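Local coordinates for geranyltranstransferase (PDB 3ZL6), which catalyses the condensation of geranyl diphosphate with isopentenyl diphosphate to give farnesyl diphosphate, releasing diphosphate, at the 2-(1,2-benzoxazol-3-yl)ethanoic acid site. Sequence-based numbering; all coordinates share one arbitrary frame.

The 2-(1,2-benzoxazol-3-yl)ethanoic acid site. Residues 45, 47-48, 77, 186, 219, 291. With NVU (2-(1,2-benzoxazol-3-yl)ethanoic acid), chain B.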
# COMPACT_ATOMS: atom_id res chain seq x y z
N LYS A 45 0.73 22.09 0.46
CA LYS A 45 0.90 22.78 -0.80
C LYS A 45 0.71 21.91 -2.07
O LYS A 45 0.56 22.45 -3.16
CB LYS A 45 2.30 23.39 -0.84
CG LYS A 45 2.73 24.47 0.15
CD LYS A 45 4.30 24.28 0.27
CE LYS A 45 5.24 25.51 0.18
NZ LYS A 45 5.56 26.16 1.48
N VAL A 47 2.61 19.91 -3.93
CA VAL A 47 3.66 19.96 -4.96
C VAL A 47 3.64 18.73 -5.84
O VAL A 47 3.83 18.82 -7.05
CB VAL A 47 5.03 20.06 -4.32
CG1 VAL A 47 6.11 20.12 -5.41
CG2 VAL A 47 5.11 21.31 -3.50
N ARG A 48 3.35 17.57 -5.24
CA ARG A 48 3.32 16.31 -6.00
C ARG A 48 2.19 16.24 -6.97
O ARG A 48 2.39 15.97 -8.16
CB ARG A 48 3.42 15.13 -5.04
CG ARG A 48 4.87 15.09 -4.46
CD ARG A 48 4.96 14.24 -3.16
NE ARG A 48 6.25 14.42 -2.53
CZ ARG A 48 6.58 15.45 -1.78
NH1 ARG A 48 5.69 16.40 -1.52
NH2 ARG A 48 7.79 15.54 -1.26
N HIS A 77 2.38 10.40 -0.20
CA HIS A 77 3.01 11.45 0.59
C HIS A 77 2.40 11.56 1.99
O HIS A 77 3.14 11.51 2.97
CB HIS A 77 3.03 12.78 -0.19
CG HIS A 77 3.74 13.91 0.51
ND1 HIS A 77 5.05 13.86 0.90
CD2 HIS A 77 3.28 15.13 0.89
CE1 HIS A 77 5.37 15.00 1.50
NE2 HIS A 77 4.31 15.77 1.51
N ILE A 186 8.94 12.15 -6.07
CA ILE A 186 8.91 13.31 -6.97
C ILE A 186 8.98 12.86 -8.42
O ILE A 186 8.17 13.30 -9.23
CB ILE A 186 10.02 14.30 -6.57
CG1 ILE A 186 9.58 14.99 -5.26
CG2 ILE A 186 10.33 15.24 -7.72
CD1 ILE A 186 10.67 15.73 -4.57
N PHE A 219 15.53 21.31 -4.46
CA PHE A 219 14.75 21.62 -3.33
C PHE A 219 15.48 21.35 -2.03
O PHE A 219 15.36 22.14 -1.08
CB PHE A 219 13.49 20.79 -3.32
CG PHE A 219 12.64 21.09 -2.13
CD1 PHE A 219 11.95 22.33 -2.05
CD2 PHE A 219 12.59 20.24 -1.05
CE1 PHE A 219 11.20 22.67 -0.90
CE2 PHE A 219 11.86 20.56 0.07
CZ PHE A 219 11.16 21.76 0.15
N ILE A 291 11.83 27.07 -6.95
CA ILE A 291 12.50 26.23 -5.94
C ILE A 291 13.81 26.89 -5.49
O ILE A 291 14.06 27.01 -4.29
CB ILE A 291 12.76 24.79 -6.48
CG1 ILE A 291 11.42 24.07 -6.65
CG2 ILE A 291 13.73 24.02 -5.56
CD1 ILE A 291 11.48 22.78 -7.46
CA NVU B . 8.13 20.25 -0.05
C NVU B . 6.77 19.64 -0.02
O NVU B . 6.72 18.40 0.18
OXT NVU B . 5.81 20.43 -0.01
CB NVU B . 8.35 21.09 -1.31
CG NVU B . 8.99 20.56 -2.39
CD1 NVU B . 9.48 19.35 -2.59
CE1 NVU B . 10.09 19.01 -3.79
CZ NVU B . 10.21 19.96 -4.78
CE2 NVU B . 9.71 21.21 -4.50
CD2 NVU B . 9.12 21.49 -3.36
OH NVU B . 8.55 22.74 -2.89
NAL NVU B . 8.03 22.40 -1.45
O HOH W 1 3.58 19.44 -1.06
O HOH W 2 4.91 18.30 2.58
O HOH W 3 9.16 16.41 1.14
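The carboxylate end of the fragment, 2-(1,2-benzoxazol-3-yl)ethanoic acid (NVU), is where the charge is met. Arg48 stretches from CG to NE and brings NH1 to carboxylate oxygen NVU O at 2.8 Å, a nearly straight salt-bridging hydrogen bond (167° at H) with O in the guanidinium plane. The His77 ring lies over one guanidinium face, ND1 above its centre, and should steady its tilt. At its own edge, the His77 imidazole NE2 holds water 2, 2.8 Å away, which passes on to NVU O; water 3 links Arg48 NH2 to the same oxygen. The other carboxylate oxygen, NVU OXT, lies 2.7 Å from water 1, which also bonds the backbone N of Val47. Past the CA methylene, the flat benzoxazole is sandwiched. Phe219, CG anti to the backbone N (chi1 180°), stacks on both fused rings, 3.5 Å between centroids for the isoxazole and planes 11° apart. Val47 covers the opposite face, CG2 over the isoxazole and CG1 over the benzo ring. At the far end, Ile186 CD1 touches benzo carbon NVU CE1 at 3.4 Å and Ile291 CD1 reaches NVU CE2. The fragment is poorly ordered and partly occupied, though largely buried. It lies in the isopentenyl diphosphate (homoallylic) site, its carboxylate probably where the substrate diphosphate binds, near the family's conserved Lys45, Arg48 and His77. In this mainly helical prenyl synthase fold, helices 47-58, 67-85, 171-196, 202-227 and 282-293 surround it, Phe219 opening the FQ motif before the second aspartate-rich motif.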